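PDB 2OOL: sensor protein from Rhodopseudomonas palustris, which senses light through a bound biliverdin-type chromophore and probably signals as a histidine kinase, of which this chain is the chromophore-binding part. Local coordinates for residues P41-F46 against S57-V62; L90-L94 against I121-H125; A101-I105 against Y308-Q312; A117-I121 against E132-D137; R231-D235 against P303-S307. All coordinates share one frame; numbering follows the deposited sequence. Where two conformers were deposited one is given.

Contact 1 (P41-F46 against S57-V62); sequences PHGYLF and SVSANV
Strands 44-46 and 57-59 run antiparallel at 175°, with F46 and V58 facing each other as a non-hydrogen-bonded pair and S59 N donating to L45 O at 3.2 Å. The next backbone donor, L45 N, finds a side chain instead: its N-H points nearly straight at S59 OG (3.1 Å). That hydroxyl donates to N61 OD1 at 2.6 Å, nearly in line with the amide C=O. N61, in the type I turn S59-V62, has its CG tucked between backbone N and carbonyl carbon (chi1 70°), which turns the amide toward the loop leading into strand 44-46. Its ND2 points a nearly straight bond at G43 O (2.8 Å), the acceptor in the amide plane, and reaches P41 O more weakly. N61 ND2 stands off the plane of the Y44 ring near its rim, 3.4 Å from CD1, with amide and ring 27° apart; the edge at CE1 meets the backbone O of N61. V62 CG2 fills the space between aromatics, 3.7 Å from Y44 CD1 and 3.9 Å from F46 CZ. An alanine at N61 takes away the donor to G43 O and the acceptor of S59 OG, and the loop before strand 44-46 would probably be less firmly tied. This PAS-fold hairpin sits in the larger antiparallel sheet: Y44 and F46 bond to strand 128-134, V58 to strand 241-244, and L45 packs against I39.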
# COMPACT_ATOMS: atom_id res chain seq x y z
N PRO A 41 0.52 25.31 13.50
CA PRO A 41 1.83 25.17 14.11
C PRO A 41 2.33 23.77 14.51
O PRO A 41 3.39 23.68 15.12
CB PRO A 41 1.71 26.05 15.37
CG PRO A 41 0.31 25.98 15.74
CD PRO A 41 -0.50 25.69 14.49
N HIS A 42 1.66 22.68 14.15
CA HIS A 42 2.25 21.36 14.39
C HIS A 42 3.42 21.13 13.40
O HIS A 42 4.08 20.12 13.49
CB HIS A 42 1.20 20.23 14.26
CG HIS A 42 0.59 20.14 12.90
ND1 HIS A 42 -0.35 21.04 12.45
CD2 HIS A 42 0.82 19.30 11.87
CE1 HIS A 42 -0.67 20.76 11.20
NE2 HIS A 42 0.01 19.70 10.82
N GLY A 43 3.63 22.05 12.44
CA GLY A 43 4.68 21.92 11.41
C GLY A 43 5.39 23.27 11.24
O GLY A 43 5.04 24.22 11.89
N TYR A 44 6.38 23.34 10.37
CA TYR A 44 7.09 24.58 10.08
C TYR A 44 7.16 24.84 8.56
O TYR A 44 7.29 23.90 7.78
CB TYR A 44 8.53 24.52 10.66
CG TYR A 44 8.60 24.20 12.14
CD1 TYR A 44 8.56 25.21 13.10
CD2 TYR A 44 8.72 22.88 12.59
CE1 TYR A 44 8.60 24.89 14.48
CE2 TYR A 44 8.75 22.57 13.96
CZ TYR A 44 8.69 23.59 14.89
OH TYR A 44 8.76 23.29 16.24
N LEU A 45 7.15 26.10 8.15
CA LEU A 45 7.17 26.42 6.71
C LEU A 45 8.30 27.38 6.33
O LEU A 45 8.53 28.36 7.03
CB LEU A 45 5.81 27.03 6.30
CG LEU A 45 5.53 27.40 4.85
CD1 LEU A 45 4.02 27.33 4.62
CD2 LEU A 45 6.11 28.80 4.43
N PHE A 46 8.95 27.08 5.20
CA PHE A 46 9.97 27.95 4.63
C PHE A 46 9.63 28.17 3.18
O PHE A 46 9.23 27.25 2.48
CB PHE A 46 11.31 27.24 4.68
CG PHE A 46 11.76 26.89 6.06
CD1 PHE A 46 12.68 27.69 6.72
CD2 PHE A 46 11.26 25.76 6.70
CE1 PHE A 46 13.14 27.36 7.97
CE2 PHE A 46 11.68 25.44 8.00
CZ PHE A 46 12.60 26.22 8.63
N SER A 57 10.95 33.48 3.45
CA SER A 57 9.96 33.67 4.49
C SER A 57 9.93 32.43 5.39
O SER A 57 10.28 31.34 4.91
CB SER A 57 8.57 33.85 3.86
OG SER A 57 7.54 33.77 4.82
N VAL A 58 9.51 32.62 6.65
CA VAL A 58 9.35 31.51 7.60
C VAL A 58 8.17 31.77 8.47
O VAL A 58 7.82 32.93 8.71
CB VAL A 58 10.57 31.30 8.60
CG1 VAL A 58 11.52 30.19 8.11
CG2 VAL A 58 11.28 32.59 8.88
N SER A 59 7.55 30.69 8.92
CA SER A 59 6.57 30.73 9.98
C SER A 59 7.27 31.12 11.29
O SER A 59 8.43 30.68 11.57
CB SER A 59 5.84 29.37 10.13
OG SER A 59 6.74 28.28 10.31
N ALA A 60 6.57 31.95 12.07
CA ALA A 60 7.10 32.54 13.28
C ALA A 60 7.48 31.51 14.33
O ALA A 60 8.36 31.77 15.14
CB ALA A 60 6.05 33.49 13.90
N ASN A 61 6.77 30.37 14.34
CA ASN A 61 7.05 29.24 15.25
C ASN A 61 8.42 28.61 15.07
O ASN A 61 8.91 27.91 15.95
CB ASN A 61 5.92 28.15 15.21
CG ASN A 61 5.87 27.35 13.89
OD1 ASN A 61 6.27 27.82 12.85
ND2 ASN A 61 5.39 26.10 13.97
N VAL A 62 9.07 28.88 13.95
CA VAL A 62 10.46 28.51 13.75
C VAL A 62 11.38 29.07 14.86
O VAL A 62 12.43 28.49 15.13
CB VAL A 62 10.91 28.92 12.34
CG1 VAL A 62 12.34 29.01 12.22
CG2 VAL A 62 10.31 27.91 11.33

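Contact 2 (L90-L94 against I121-H125); sequences LTHAL and ILHRH
The guanidinium of R124 is drawn two ways: NH2 donates a weak bond to L94 O (3.3 Å, 148° at the hydrogen), and NE forms a salt bridge with E50. The carbonyl of L94 comes at the edge of the guanidinium, near its plane. R124 reaches it with CG anti to its carbonyl carbon and a chain extended from CG to NE, turning only at the last torsion. Because L94 is the last residue of helix 84-94, this places a positive group beside the C-terminal end of the helix, where a helix dipole would probably welcome it.

Beneath this polar link the contact is apolar and centres on one leucine. L122 points from the strand toward the helix, and its CD2 is met by three side chains: A93 CB at 3.6 Å, L94 CD1 at 3.6 Å and L90 CD1 at 3.9 Å. L122 CD1 lies equally far, 3.9 Å, from L90 CD1, so the tip of L90 touches both branches of the isopropyl group. L90 extends there with CG anti to its own N, while L94 crosses L122 at about a right angle.

The helix packs on one side of the PAS sheet, inclined 37° to strand 121-125, the axes 10.4 Å apart. Strands on both sides of L122 complete its surroundings, with I105 from strand 105-111 and V129 and L131 from strand 128-134, while L90 turns also to I78 and L82 and L94 to L53.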
# COMPACT_ATOMS: atom_id res chain seq x y z
N LEU A 90 17.55 17.59 -0.15
CA LEU A 90 16.70 18.71 -0.54
C LEU A 90 17.13 19.22 -1.92
O LEU A 90 16.32 19.28 -2.86
CB LEU A 90 16.81 19.82 0.49
CG LEU A 90 16.01 21.11 0.29
CD1 LEU A 90 14.50 20.85 0.18
CD2 LEU A 90 16.29 22.09 1.43
N THR A 91 18.42 19.52 -2.05
CA THR A 91 18.97 20.00 -3.32
C THR A 91 18.66 18.99 -4.44
O THR A 91 18.04 19.37 -5.42
CB THR A 91 20.44 20.32 -3.19
OG1 THR A 91 20.61 21.34 -2.20
CG2 THR A 91 21.00 20.83 -4.49
N HIS A 92 18.95 17.71 -4.27
CA HIS A 92 18.56 16.72 -5.29
C HIS A 92 17.06 16.74 -5.61
O HIS A 92 16.67 16.56 -6.77
CB HIS A 92 18.97 15.28 -4.91
CG HIS A 92 18.74 14.28 -6.01
ND1 HIS A 92 17.75 13.31 -5.95
CD2 HIS A 92 19.33 14.13 -7.22
CE1 HIS A 92 17.77 12.59 -7.06
NE2 HIS A 92 18.73 13.07 -7.85
N ALA A 93 16.20 16.92 -4.60
CA ALA A 93 14.76 16.89 -4.84
C ALA A 93 14.33 18.02 -5.78
O ALA A 93 13.53 17.83 -6.69
CB ALA A 93 14.00 16.97 -3.52
N LEU A 94 14.87 19.21 -5.56
CA LEU A 94 14.57 20.36 -6.38
C LEU A 94 15.25 20.30 -7.75
O LEU A 94 14.58 20.09 -8.76
CB LEU A 94 15.02 21.61 -5.67
CG LEU A 94 14.06 22.28 -4.72
CD1 LEU A 94 14.16 21.65 -3.44
CD2 LEU A 94 14.58 23.72 -4.61
N ILE A 121 8.00 18.34 3.03
CA ILE A 121 6.96 18.36 2.00
C ILE A 121 7.22 19.60 1.15
O ILE A 121 7.06 20.71 1.61
CB ILE A 121 5.52 18.45 2.59
CG1 ILE A 121 5.34 17.50 3.78
CG2 ILE A 121 4.44 18.26 1.48
CD1 ILE A 121 5.21 16.12 3.41
N LEU A 122 7.62 19.36 -0.07
CA LEU A 122 8.12 20.34 -1.00
C LEU A 122 7.09 20.61 -2.11
O LEU A 122 6.45 19.66 -2.62
CB LEU A 122 9.35 19.71 -1.63
CG LEU A 122 10.58 20.48 -2.03
CD1 LEU A 122 10.91 21.66 -1.09
CD2 LEU A 122 11.69 19.38 -2.06
N HIS A 123 6.91 21.87 -2.48
CA HIS A 123 6.15 22.19 -3.66
C HIS A 123 6.49 23.54 -4.29
O HIS A 123 7.05 24.43 -3.65
CB HIS A 123 4.63 22.04 -3.43
CG HIS A 123 3.97 23.24 -2.87
ND1 HIS A 123 3.71 23.39 -1.52
CD2 HIS A 123 3.40 24.32 -3.48
CE1 HIS A 123 3.05 24.52 -1.32
NE2 HIS A 123 2.85 25.11 -2.50
N ARG A 124 6.16 23.64 -5.57
CA ARG A 124 6.40 24.82 -6.42
C ARG A 124 5.07 25.42 -6.86
O ARG A 124 4.27 24.70 -7.41
CB ARG A 124 7.07 24.37 -7.69
CG ARG A 124 8.57 24.33 -7.65
CD ARG A 124 9.08 24.17 -9.10
NE ARG A 124 10.50 23.84 -9.15
CZ ARG A 124 11.05 22.70 -8.72
NH1 ARG A 124 10.31 21.72 -8.21
NH2 ARG A 124 12.37 22.56 -8.81
N HIS A 125 4.83 26.71 -6.64
CA HIS A 125 3.55 27.37 -7.02
C HIS A 125 3.93 28.86 -7.00
O HIS A 125 4.77 29.27 -6.20
CB HIS A 125 2.40 26.91 -6.05
CG HIS A 125 1.04 27.56 -6.27
ND1 HIS A 125 0.34 27.46 -7.46
CD2 HIS A 125 0.27 28.30 -5.44
CE1 HIS A 125 -0.80 28.13 -7.35
NE2 HIS A 125 -0.87 28.64 -6.13

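Contact 3 (A101-I105 against Y308-Q312); sequences AINPI and YEVRQ
The Y308 ring lies obliquely against N103 and P104, meeting them along its CD2-CE2 side. P104 CD comes to Y308 CD2 at 3.7 Å, while N103 CB sits 3.8 Å from both CE2 and OH of the same ring. The amide of N103 stands nearly upright to the ring, 80° between the planes, and its ND2, 3.9 Å from Y308 OH, makes no bond to that hydroxyl; it is given instead to L122 O of the neighbouring strand. Y308 puts its ring there with CG anti to the backbone N (chi1 -166°), laying it across the peptide that joins N103 to P104. That peptide bond is cis, and the proline ring is turned toward the helix.

E309, one residue along, bends at chi2 and brings its carboxylate over the same proline, OE2 to P104 CG at 3.6 Å. From the next turn Q312 stretches out to P104 CD, but its polar link to the loop runs through water. One water donates to Q312 OE1 at 2.7 Å and, weakly, to N103 O, so the loop carbonyl is tied to the helix only loosely.

This is a shallow surface contact between the two domains of the fragment, the PAS-domain loop before strand 105-111 and the first turn of the long GAF-domain helix 308-332. Strand 114-125 flanks it through N119 and I121, which touch P104 and Y308. The second subunit closes in from outside, where R150, R154 and R155 of that other chain pack on E309, Q312 and A101.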
# COMPACT_ATOMS: atom_id res chain seq x y z
N ALA A 101 7.14 11.87 -7.29
CA ALA A 101 7.50 10.74 -6.43
C ALA A 101 8.18 11.16 -5.11
O ALA A 101 8.16 10.40 -4.14
CB ALA A 101 8.40 9.80 -7.19
N ILE A 102 8.72 12.37 -5.07
CA ILE A 102 9.68 12.77 -4.05
C ILE A 102 9.11 12.90 -2.63
O ILE A 102 9.78 12.49 -1.68
CB ILE A 102 10.41 14.13 -4.45
CG1 ILE A 102 9.57 15.39 -4.06
CG2 ILE A 102 10.81 14.12 -5.94
CD1 ILE A 102 9.24 16.41 -5.20
N ASN A 103 7.90 13.46 -2.47
CA ASN A 103 7.39 13.78 -1.14
C ASN A 103 6.94 12.48 -0.44
O ASN A 103 6.35 11.59 -1.10
CB ASN A 103 6.20 14.74 -1.20
CG ASN A 103 6.60 16.22 -1.34
OD1 ASN A 103 7.70 16.64 -0.96
ND2 ASN A 103 5.67 17.03 -1.88
N PRO A 104 7.20 12.35 0.87
CA PRO A 104 7.97 13.21 1.75
C PRO A 104 9.46 12.86 1.68
O PRO A 104 9.81 11.72 1.35
CB PRO A 104 7.38 12.86 3.12
CG PRO A 104 7.10 11.44 3.04
CD PRO A 104 6.64 11.20 1.62
N ILE A 105 10.29 13.84 2.02
CA ILE A 105 11.73 13.71 2.05
C ILE A 105 12.15 13.79 3.50
O ILE A 105 11.70 14.68 4.19
CB ILE A 105 12.37 14.88 1.25
CG1 ILE A 105 11.78 14.96 -0.16
CG2 ILE A 105 13.88 14.74 1.19
CD1 ILE A 105 11.45 16.36 -0.60
N TYR A 308 2.05 12.04 6.55
CA TYR A 308 1.85 12.29 5.15
C TYR A 308 1.56 11.00 4.36
O TYR A 308 0.71 10.99 3.45
CB TYR A 308 3.09 12.93 4.58
CG TYR A 308 2.91 13.54 3.22
CD1 TYR A 308 2.33 14.79 3.09
CD2 TYR A 308 3.33 12.89 2.09
CE1 TYR A 308 2.19 15.37 1.84
CE2 TYR A 308 3.20 13.46 0.84
CZ TYR A 308 2.62 14.69 0.73
OH TYR A 308 2.48 15.28 -0.52
N GLU A 309 2.31 9.94 4.69
CA GLU A 309 2.21 8.68 3.99
C GLU A 309 0.84 8.01 4.23
O GLU A 309 0.29 7.42 3.31
CB GLU A 309 3.34 7.70 4.42
CG GLU A 309 4.79 8.14 4.08
CD GLU A 309 5.49 8.87 5.23
OE1 GLU A 309 4.80 9.60 5.99
OE2 GLU A 309 6.73 8.70 5.37
N VAL A 310 0.29 8.13 5.44
CA VAL A 310 -1.06 7.65 5.70
C VAL A 310 -2.11 8.43 4.89
O VAL A 310 -3.07 7.82 4.38
CB VAL A 310 -1.40 7.59 7.19
CG1 VAL A 310 -2.89 7.20 7.38
CG2 VAL A 310 -0.50 6.53 7.89
N ARG A 311 -1.91 9.73 4.74
CA ARG A 311 -2.77 10.58 3.92
C ARG A 311 -2.67 10.21 2.46
O ARG A 311 -3.70 10.18 1.78
CB ARG A 311 -2.52 12.09 4.17
CG ARG A 311 -2.71 12.42 5.67
CD ARG A 311 -2.90 13.87 6.09
NE ARG A 311 -2.06 14.87 5.46
CZ ARG A 311 -0.85 15.25 5.88
NH1 ARG A 311 -0.24 14.64 6.90
NH2 ARG A 311 -0.21 16.22 5.26
N GLN A 312 -1.47 9.87 1.97
CA GLN A 312 -1.33 9.40 0.60
C GLN A 312 -2.09 8.06 0.38
O GLN A 312 -2.54 7.78 -0.74
CB GLN A 312 0.12 9.19 0.21
CG GLN A 312 0.96 10.46 0.07
CD GLN A 312 2.40 10.12 -0.29
OE1 GLN A 312 3.11 9.40 0.45
NE2 GLN A 312 2.83 10.61 -1.44
O HOH W 1 5.53 8.35 -0.31

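Contact 4 (A117-I121 against E132-D137); sequences AFNGI and ELEPRD
F118 presents one ring face to L133: the methyl CD1 of L133 stands 4.2 Å from the ring centroid, 21° off the normal and offset toward the rim, a CH-pi contact, with L133 CB against the same ring. The ring's edge receives E134 O, near its plane. F118 takes this place with CG anti to its carbonyl carbon (chi1 -64°), beside the backbone N. G120, the non-hydrogen-bonded partner of L133, has no side chain, and L133 CD2 lies 4.2 Å from G120 CA. The side chains of the pairs N119-E134 and I121-E132 lie on the other face of the sheet. The two strands are the arms of an antiparallel beta hairpin in the PAS sheet, strongly twisted here (137° between directions). Each of the two hydrogen-bonded pairs is closed by two backbone bonds, among them I121 N to E132 O at 2.7 Å and E134 N to N119 O at 2.8 Å. Beyond them R136 lays its CG against F118 C at 3.6 Å, bends at chi3, and shares a water with A117 O through its backbone N. The buried carboxylates look outward from the pairing: E134 forms a salt bridge with R311 of helix 308-332, and E132 accepts from V261 N, L262 N and S260 OG.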
# COMPACT_ATOMS: atom_id res chain seq x y z
N ALA A 117 14.25 15.31 13.48
CA ALA A 117 13.87 14.64 12.24
C ALA A 117 12.39 14.94 11.86
O ALA A 117 11.46 14.87 12.69
CB ALA A 117 14.10 13.07 12.38
N PHE A 118 12.20 15.21 10.57
CA PHE A 118 10.95 15.66 9.98
C PHE A 118 10.70 15.01 8.63
O PHE A 118 11.58 14.50 7.99
CB PHE A 118 10.98 17.15 9.71
CG PHE A 118 11.08 18.02 10.93
CD1 PHE A 118 9.96 18.33 11.69
CD2 PHE A 118 12.31 18.56 11.30
CE1 PHE A 118 10.05 19.10 12.83
CE2 PHE A 118 12.41 19.36 12.41
CZ PHE A 118 11.30 19.64 13.19
N ASN A 119 9.42 15.06 8.23
CA ASN A 119 8.98 14.77 6.89
C ASN A 119 8.99 16.11 6.20
O ASN A 119 8.24 17.02 6.60
CB ASN A 119 7.52 14.24 6.84
CG ASN A 119 7.42 12.75 6.81
OD1 ASN A 119 6.28 12.22 6.85
ND2 ASN A 119 8.53 12.06 6.68
N GLY A 120 9.77 16.21 5.14
CA GLY A 120 9.82 17.43 4.34
C GLY A 120 8.89 17.35 3.13
O GLY A 120 8.97 16.40 2.31
N ILE A 121 8.00 18.34 3.03
CA ILE A 121 6.96 18.36 2.00
C ILE A 121 7.22 19.60 1.15
O ILE A 121 7.06 20.71 1.61
CB ILE A 121 5.52 18.45 2.59
CG1 ILE A 121 5.34 17.50 3.78
CG2 ILE A 121 4.44 18.26 1.48
CD1 ILE A 121 5.21 16.12 3.41
N GLU A 132 7.70 22.41 3.72
CA GLU A 132 7.00 22.30 4.97
C GLU A 132 7.52 21.08 5.73
O GLU A 132 7.77 20.06 5.13
CB GLU A 132 5.50 22.19 4.70
CG GLU A 132 4.89 23.46 4.11
CD GLU A 132 3.43 23.29 3.75
OE1 GLU A 132 3.15 22.66 2.72
OE2 GLU A 132 2.57 23.79 4.49
N LEU A 133 7.69 21.22 7.04
CA LEU A 133 8.27 20.20 7.91
C LEU A 133 7.20 19.67 8.81
O LEU A 133 6.66 20.43 9.61
CB LEU A 133 9.39 20.82 8.76
CG LEU A 133 10.62 21.36 8.06
CD1 LEU A 133 11.68 21.70 9.09
CD2 LEU A 133 11.11 20.39 7.03
N GLU A 134 6.84 18.41 8.64
CA GLU A 134 5.80 17.73 9.44
C GLU A 134 6.46 16.67 10.30
O GLU A 134 7.51 16.21 9.96
CB GLU A 134 4.79 16.98 8.53
CG GLU A 134 3.70 17.82 7.90
CD GLU A 134 2.58 17.00 7.22
OE1 GLU A 134 2.69 15.73 7.12
OE2 GLU A 134 1.63 17.66 6.73
N PRO A 135 5.76 16.18 11.34
CA PRO A 135 6.24 15.00 12.04
C PRO A 135 6.27 13.77 11.13
O PRO A 135 5.47 13.66 10.20
CB PRO A 135 5.23 14.78 13.17
CG PRO A 135 4.38 16.01 13.22
CD PRO A 135 4.48 16.66 11.88
N ARG A 136 7.18 12.86 11.41
CA ARG A 136 7.34 11.69 10.57
C ARG A 136 6.31 10.59 10.83
O ARG A 136 5.69 10.54 11.89
CB ARG A 136 8.74 11.10 10.78
CG ARG A 136 9.87 12.07 10.51
CD ARG A 136 11.19 11.37 10.23
NE ARG A 136 11.07 10.45 9.10
CZ ARG A 136 12.03 9.61 8.70
NH1 ARG A 136 13.23 9.60 9.30
NH2 ARG A 136 11.81 8.80 7.66
N ASP A 137 6.21 9.69 9.87
CA ASP A 137 5.39 8.53 10.02
C ASP A 137 5.94 7.63 11.13
O ASP A 137 7.14 7.37 11.18
CB ASP A 137 5.33 7.75 8.71
CG ASP A 137 4.35 6.59 8.77
OD1 ASP A 137 3.13 6.81 8.61
OD2 ASP A 137 4.83 5.46 8.98
O HOH W 2 9.29 13.40 13.38
O HOH W 3 4.83 22.00 0.70

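Contact 5 (R231-D235 against P303-S307); sequences RIIPD and PRFVS
With CG1 anti to the backbone N (chi1 -178°) and chi2 also extended, I232 reaches straight across to place CD1 3.5 Å from V306 N and 3.8 Å from V306 CB. F305, its CG likewise anti to N (chi1 -176°), runs alongside the P234 ring in the same direction; P234 CG meets the ring edge near its plane, 3.8 Å from F305 CD2. The backbone lock is R304 N to P234 O, 2.7 Å long. Past it, D235 lies alongside P303, its OD1 3.5 Å from P303 CG, while that same oxygen accepts a hydrogen bond from G237 N. A leucine at D235 has no oxygen for G237 N, and that donor, left without its mate, would probably let the turn after the strand shift. The contact ties the edge strand of the GAF sheet, 230-233, to the connection between strand 291-300 and helix 308-332, whose N-cap is S307. The strand's other face serves the bilin: I233 lines its pocket beside H269 and L270 of helix 267-276, and R231 also touches the chromophore. On the helix side, R311 packs against I232 and F305.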
# COMPACT_ATOMS: atom_id res chain seq x y z
N ARG A 231 -6.64 17.48 2.93
CA ARG A 231 -6.37 18.49 3.97
C ARG A 231 -6.55 17.89 5.36
O ARG A 231 -7.39 17.01 5.55
CB ARG A 231 -7.33 19.66 3.81
CG ARG A 231 -8.79 19.29 4.04
CD ARG A 231 -9.74 19.97 3.07
NE ARG A 231 -9.37 19.67 1.70
CZ ARG A 231 -9.97 18.77 0.93
NH1 ARG A 231 -9.56 18.60 -0.30
NH2 ARG A 231 -10.97 18.02 1.38
N ILE A 232 -5.79 18.37 6.32
CA ILE A 232 -5.89 17.94 7.67
C ILE A 232 -5.80 19.10 8.64
O ILE A 232 -5.03 20.05 8.44
CB ILE A 232 -4.87 16.80 8.05
CG1 ILE A 232 -5.05 16.36 9.52
CG2 ILE A 232 -3.40 17.22 7.84
CD1 ILE A 232 -4.35 15.00 9.86
N ILE A 233 -6.61 19.00 9.71
CA ILE A 233 -6.60 19.94 10.80
C ILE A 233 -6.48 19.08 12.05
O ILE A 233 -7.46 18.69 12.61
CB ILE A 233 -7.93 20.82 10.87
CG1 ILE A 233 -8.30 21.40 9.48
CG2 ILE A 233 -7.81 21.95 11.97
CD1 ILE A 233 -9.79 21.78 9.33
N PRO A 234 -5.24 18.77 12.48
CA PRO A 234 -5.08 17.86 13.64
C PRO A 234 -5.62 18.35 14.97
O PRO A 234 -5.96 17.51 15.81
CB PRO A 234 -3.58 17.66 13.76
CG PRO A 234 -2.95 18.32 12.58
CD PRO A 234 -3.96 19.22 11.93
N ASP A 235 -5.62 19.66 15.18
CA ASP A 235 -6.11 20.31 16.37
C ASP A 235 -6.82 21.57 15.97
O ASP A 235 -6.17 22.51 15.51
CB ASP A 235 -4.96 20.69 17.31
CG ASP A 235 -5.47 21.21 18.70
OD1 ASP A 235 -6.70 21.41 18.93
OD2 ASP A 235 -4.61 21.38 19.58
N PRO A 303 -7.70 16.10 19.59
CA PRO A 303 -6.67 16.36 18.57
C PRO A 303 -5.87 15.14 18.10
O PRO A 303 -5.46 14.35 18.89
CB PRO A 303 -5.76 17.36 19.28
CG PRO A 303 -6.68 18.12 20.18
CD PRO A 303 -7.66 17.11 20.67
N ARG A 304 -5.58 15.03 16.81
CA ARG A 304 -4.85 13.88 16.31
C ARG A 304 -4.24 14.07 14.92
O ARG A 304 -4.96 14.51 13.98
CB ARG A 304 -5.78 12.72 16.25
CG ARG A 304 -5.14 11.44 15.76
CD ARG A 304 -6.09 10.25 15.99
NE ARG A 304 -5.49 9.03 15.45
CZ ARG A 304 -5.10 8.00 16.17
NH1 ARG A 304 -5.32 7.97 17.47
NH2 ARG A 304 -4.54 6.95 15.57
N PHE A 305 -2.98 13.64 14.76
CA PHE A 305 -2.25 13.82 13.52
C PHE A 305 -2.18 12.54 12.74
O PHE A 305 -2.13 11.46 13.31
CB PHE A 305 -0.82 14.31 13.80
CG PHE A 305 -0.01 14.62 12.55
CD1 PHE A 305 1.09 13.83 12.20
CD2 PHE A 305 -0.34 15.69 11.73
CE1 PHE A 305 1.83 14.10 11.08
CE2 PHE A 305 0.39 15.97 10.59
CZ PHE A 305 1.51 15.16 10.26
N VAL A 306 -2.19 12.67 11.43
CA VAL A 306 -2.07 11.55 10.52
C VAL A 306 -0.90 11.86 9.59
O VAL A 306 -0.83 12.96 9.00
CB VAL A 306 -3.42 11.33 9.69
CG1 VAL A 306 -3.30 10.13 8.75
CG2 VAL A 306 -4.58 11.13 10.63
N SER A 307 0.07 10.95 9.51
CA SER A 307 1.33 11.25 8.76
C SER A 307 1.11 11.43 7.26
O SER A 307 0.11 11.01 6.73
CB SER A 307 2.37 10.15 8.95
OG SER A 307 2.05 9.02 8.14

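How the contacts relate
Contacts 1 and 4 are buried hairpins of the same PAS sheet, joined where Y44 O takes L133 N at 2.8 Å; contact 4 rests on four backbone bonds, whereas contact 1 has one and relies on S59 and N61 side chains for the rest. Contact 2 shares I121 with contact 4 but trades strand pairing for leucine packing beneath a helix. Contact 3 is the surface member, water-bridged and without direct hydrogen bonds, and it alone pairs a PAS segment with a GAF segment. Contact 5, partly buried, lies wholly in the GAF domain nearest the chromophore, yet faces the PAS domain: H42 of contact 1 packs on F305 and P234, and D137 of contact 4 meets S307.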